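Local coordinates for protein salivary cystatin-L (Ixodes scapularis, PDB 4ZM8) that inhibits host cysteine proteinases such as cathepsins L and S, helping the tick suppress the immune response of its host and feed, at residues A87-N99 against D103-A114. Sequence-based numbering, arbitrary orientation.
Sequences AAHRTCTTVVFEN and DKSVSPFECEAA
Cys92 and Cys111 are joined by a disulfide, SG to SG 2.0 Å with chi3 81°, which ties the C-terminal segment to strand 90-99. Beside it the Phe109 ring lies obliquely across Thr94: its CE1 is 3.5 Å from Thr94 CG2, and its CD2 lies 3.7 Å from Cys92 CB. Thr94 OG1, anti to the backbone N (chi1 -166°), is thereby carried to Ser107 O, donating to it at 2.8 Å from above the carbonyl plane. Val95 N donates to Ser107 OG almost straight (171°), and Ser107 N returns a bond to Val95 O. A hydroxyl thus replaces a backbone carbonyl where the pairing slips by one residue between Thr93-Glu110 and Val96-Val106. Beyond the slip, Val96 and Val106 run side by side, CG2 to CG2 4.0 Å. Glu98 and Lys104 do likewise on that face, but Lys104 bends away at its end, NZ 4.7 Å from Glu98 OE2. At the turn, Asn99 ND2 donates to the anti lone pair of Asp103 OD2 (3.1 Å), Asn99 OD1 accepts from Gly102 N, and the Asn99 side chain lies about 7 Å from Gly5, the probable reactive site. This hairpin edges the antiparallel cystatin sheet beside strand 39-68; helix 17-32 of the second subunit, in a dimer probably absent in vivo, covers Val96 and Val106, its Trp30 stacking on Phe109 and its Tyr25 meeting Lys104, consistent with segments exchanged between chains.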
loop_
_atom_site.group_PDB
_atom_site.type_symbol
_atom_site.label_atom_id
_atom_site.label_comp_id
_atom_site.label_asym_id
_atom_site.label_seq_id
_atom_site.Cartn_x
_atom_site.Cartn_y
_atom_site.Cartn_z
ATOM N N ALA A 87 -2.523 28.245 19.491
ATOM C CA ALA A 87 -3.063 27.413 18.429
ATOM C C ALA A 87 -3.838 26.230 19.004
ATOM O O ALA A 87 -3.374 25.535 19.911
ATOM C CB ALA A 87 -1.955 26.939 17.516
ATOM N N ALA A 88 -5.038 26.025 18.476
ATOM C CA ALA A 88 -5.855 24.872 18.836
ATOM C C ALA A 88 -5.150 23.569 18.472
ATOM O O ALA A 88 -4.602 23.441 17.386
ATOM C CB ALA A 88 -7.204 24.951 18.148
ATOM N N HIS A 89 -5.156 22.611 19.393
ATOM C CA HIS A 89 -4.575 21.297 19.155
ATOM C C HIS A 89 -5.606 20.373 18.493
ATOM O O HIS A 89 -6.790 20.425 18.830
ATOM C CB HIS A 89 -4.088 20.676 20.471
ATOM C CG HIS A 89 -3.012 21.462 21.172
ATOM N ND1 HIS A 89 -2.497 22.645 20.684
ATOM C CD2 HIS A 89 -2.342 21.213 22.322
ATOM C CE1 HIS A 89 -1.558 23.085 21.501
ATOM N NE2 HIS A 89 -1.445 22.234 22.502
ATOM N N ARG A 90 -5.174 19.533 17.554
ATOM C CA ARG A 90 -6.067 18.512 17.010
ATOM C C ARG A 90 -5.473 17.115 17.176
ATOM O O ARG A 90 -4.266 16.913 17.060
ATOM C CB ARG A 90 -6.358 18.764 15.537
ATOM C CG ARG A 90 -6.058 20.154 15.113
ATOM C CD ARG A 90 -5.494 20.126 13.723
ATOM N NE ARG A 90 -4.781 21.355 13.445
ATOM C CZ ARG A 90 -4.039 21.544 12.364
ATOM N NH1 ARG A 90 -3.945 20.578 11.455
ATOM N NH2 ARG A 90 -3.411 22.708 12.192
ATOM N N THR A 91 -6.335 16.148 17.459
ATOM C CA THR A 91 -5.902 14.765 17.549
ATOM C C THR A 91 -5.999 14.127 16.166
ATOM O O THR A 91 -7.077 14.064 15.579
ATOM C CB THR A 91 -6.736 13.986 18.584
ATOM O OG1 THR A 91 -6.549 14.577 19.878
ATOM C CG2 THR A 91 -6.285 12.555 18.645
ATOM N N CYS A 92 -4.857 13.679 15.652
ATOM C CA CYS A 92 -4.735 13.207 14.274
ATOM C C CYS A 92 -4.075 11.836 14.217
ATOM O O CYS A 92 -3.166 11.543 14.992
ATOM C CB CYS A 92 -3.915 14.202 13.435
ATOM S SG CYS A 92 -4.702 15.803 13.093
ATOM N N THR A 93 -4.513 10.995 13.291
ATOM C CA THR A 93 -3.865 9.701 13.121
ATOM C C THR A 93 -3.217 9.598 11.754
ATOM O O THR A 93 -3.731 10.119 10.766
ATOM C CB THR A 93 -4.852 8.532 13.293
ATOM O OG1 THR A 93 -5.699 8.774 14.425
ATOM C CG2 THR A 93 -4.091 7.240 13.510
ATOM N N THR A 94 -2.084 8.912 11.706
ATOM C CA THR A 94 -1.362 8.749 10.466
ATOM C C THR A 94 -0.464 7.534 10.542
ATOM O O THR A 94 0.052 7.202 11.615
ATOM C CB THR A 94 -0.508 10.006 10.128
ATOM O OG1 THR A 94 -0.085 9.951 8.764
ATOM C CG2 THR A 94 0.729 10.117 11.028
ATOM N N VAL A 95 -0.280 6.866 9.405
ATOM C CA VAL A 95 0.702 5.799 9.337
ATOM C C VAL A 95 1.894 6.268 8.530
ATOM O O VAL A 95 1.740 6.954 7.527
ATOM C CB VAL A 95 0.152 4.520 8.699
ATOM C CG1 VAL A 95 1.115 3.368 8.971
ATOM C CG2 VAL A 95 -1.242 4.207 9.213
ATOM N N VAL A 96 3.081 5.891 8.983
ATOM C CA VAL A 96 4.312 6.224 8.308
ATOM C C VAL A 96 5.085 4.951 8.051
ATOM O O VAL A 96 5.619 4.335 8.979
ATOM C CB VAL A 96 5.194 7.193 9.132
ATOM C CG1 VAL A 96 6.566 7.386 8.466
ATOM C CG2 VAL A 96 4.497 8.523 9.338
ATOM N N PHE A 97 5.139 4.549 6.787
ATOM C CA PHE A 97 5.968 3.424 6.395
ATOM C C PHE A 97 7.404 3.875 6.177
ATOM O O PHE A 97 7.649 4.961 5.668
ATOM C CB PHE A 97 5.442 2.767 5.127
ATOM C CG PHE A 97 6.285 1.622 4.659
ATOM C CD1 PHE A 97 6.158 0.380 5.235
ATOM C CD2 PHE A 97 7.223 1.800 3.665
ATOM C CE1 PHE A 97 6.938 -0.673 4.823
ATOM C CE2 PHE A 97 8.014 0.753 3.245
ATOM C CZ PHE A 97 7.867 -0.492 3.823
ATOM N N GLU A 98 8.346 3.027 6.564
ATOM C CA GLU A 98 9.746 3.275 6.306
ATOM C C GLU A 98 10.415 1.994 5.814
ATOM O O GLU A 98 10.435 0.990 6.519
ATOM C CB GLU A 98 10.431 3.794 7.565
ATOM C CG GLU A 98 11.930 4.006 7.436
ATOM C CD GLU A 98 12.517 4.718 8.648
ATOM O OE1 GLU A 98 12.302 4.246 9.784
ATOM O OE2 GLU A 98 13.180 5.760 8.463
ATOM N N ASN A 99 10.954 2.021 4.601
ATOM C CA ASN A 99 11.665 0.859 4.093
ATOM C C ASN A 99 13.028 0.749 4.764
ATOM O O ASN A 99 13.398 1.603 5.571
ATOM C CB ASN A 99 11.811 0.931 2.569
ATOM C CG ASN A 99 12.806 1.990 2.121
ATOM O OD1 ASN A 99 13.261 2.812 2.911
ATOM N ND2 ASN A 99 13.134 1.978 0.836
ATOM N N ASP A 103 13.722 5.571 3.242
ATOM C CA ASP A 103 12.698 6.283 2.488
ATOM C C ASP A 103 11.340 6.068 3.144
ATOM O O ASP A 103 10.925 4.931 3.348
ATOM C CB ASP A 103 12.676 5.817 1.028
ATOM C CG ASP A 103 14.081 5.740 0.405
ATOM O OD1 ASP A 103 14.696 6.806 0.159
ATOM O OD2 ASP A 103 14.565 4.608 0.156
ATOM N N LYS A 104 10.664 7.170 3.473
ATOM C CA LYS A 104 9.412 7.137 4.223
ATOM C C LYS A 104 8.216 7.622 3.420
ATOM O O LYS A 104 8.355 8.443 2.509
ATOM C CB LYS A 104 9.531 7.990 5.492
ATOM C CG LYS A 104 10.876 7.868 6.167
ATOM C CD LYS A 104 10.974 8.733 7.393
ATOM C CE LYS A 104 12.421 9.102 7.684
ATOM N NZ LYS A 104 12.886 10.185 6.772
ATOM N N SER A 105 7.036 7.116 3.781
ATOM C CA SER A 105 5.777 7.579 3.208
ATOM C C SER A 105 4.813 7.930 4.328
ATOM O O SER A 105 4.896 7.379 5.417
ATOM C CB SER A 105 5.155 6.521 2.304
ATOM O OG SER A 105 4.536 5.497 3.072
ATOM N N VAL A 106 3.889 8.837 4.053
ATOM C CA VAL A 106 2.940 9.307 5.050
ATOM C C VAL A 106 1.515 9.168 4.523
ATOM O O VAL A 106 1.189 9.667 3.454
ATOM C CB VAL A 106 3.235 10.771 5.438
ATOM C CG1 VAL A 106 2.143 11.339 6.315
ATOM C CG2 VAL A 106 4.572 10.860 6.143
ATOM N N SER A 107 0.676 8.454 5.264
ATOM C CA SER A 107 -0.725 8.337 4.898
ATOM C C SER A 107 -1.372 9.658 5.250
ATOM O O SER A 107 -0.876 10.379 6.112
ATOM C CB SER A 107 -1.406 7.183 5.631
ATOM O OG SER A 107 -1.531 7.459 7.019
ATOM N N PRO A 108 -2.472 9.998 4.580
ATOM C CA PRO A 108 -3.060 11.298 4.902
ATOM C C PRO A 108 -3.631 11.348 6.328
ATOM O O PRO A 108 -4.469 10.527 6.695
ATOM C CB PRO A 108 -4.163 11.453 3.846
ATOM C CG PRO A 108 -3.758 10.530 2.732
ATOM C CD PRO A 108 -3.105 9.367 3.414
ATOM N N PHE A 109 -3.143 12.310 7.109
ATOM C CA PHE A 109 -3.613 12.604 8.462
ATOM C C PHE A 109 -5.136 12.559 8.594
ATOM O O PHE A 109 -5.846 13.406 8.037
ATOM C CB PHE A 109 -3.106 13.992 8.898
ATOM C CG PHE A 109 -1.735 13.978 9.502
ATOM C CD1 PHE A 109 -0.708 13.269 8.910
ATOM C CD2 PHE A 109 -1.469 14.682 10.655
ATOM C CE1 PHE A 109 0.558 13.252 9.458
ATOM C CE2 PHE A 109 -0.200 14.671 11.211
ATOM C CZ PHE A 109 0.813 13.947 10.607
ATOM N N GLU A 110 -5.635 11.563 9.322
ATOM C CA GLU A 110 -7.056 11.494 9.608
ATOM C C GLU A 110 -7.281 12.163 10.954
ATOM O O GLU A 110 -7.020 11.583 12.018
ATOM C CB GLU A 110 -7.559 10.048 9.606
ATOM C CG GLU A 110 -8.996 9.891 9.092
ATOM C CD GLU A 110 -9.234 10.645 7.784
ATOM O OE1 GLU A 110 -8.447 10.455 6.829
ATOM O OE2 GLU A 110 -10.204 11.435 7.708
ATOM N N CYS A 111 -7.735 13.409 10.903
ATOM C CA CYS A 111 -7.885 14.182 12.121
ATOM C C CYS A 111 -9.204 13.884 12.811
ATOM O O CYS A 111 -9.921 12.952 12.442
ATOM C CB CYS A 111 -7.743 15.674 11.829
ATOM S SG CYS A 111 -6.016 16.167 11.567
ATOM N N GLU A 112 -9.508 14.667 13.836
ATOM C CA GLU A 112 -10.668 14.399 14.660
ATOM C C GLU A 112 -11.633 15.566 14.635
ATOM O O GLU A 112 -11.269 16.693 14.979
ATOM C CB GLU A 112 -10.239 14.099 16.086
ATOM C CG GLU A 112 -11.352 13.638 16.976
ATOM C CD GLU A 112 -10.826 12.768 18.081
ATOM O OE1 GLU A 112 -10.370 11.647 17.775
ATOM O OE2 GLU A 112 -10.840 13.214 19.248
ATOM N N ALA A 113 -12.866 15.271 14.231
ATOM C CA ALA A 113 -13.904 16.279 14.036
ATOM C C ALA A 113 -14.122 17.141 15.278
ATOM O O ALA A 113 -14.374 18.342 15.166
ATOM C CB ALA A 113 -15.209 15.606 13.624
ATOM N N ALA A 114 -14.005 16.516 16.451
ATOM C CA ALA A 114 -14.253 17.166 17.744
ATOM C C ALA A 114 -13.561 18.527 17.901
ATOM O O ALA A 114 -14.090 19.424 18.563
ATOM C CB ALA A 114 -13.828 16.234 18.883
ATOM O OXT ALA A 114 -12.468 18.766 17.378
#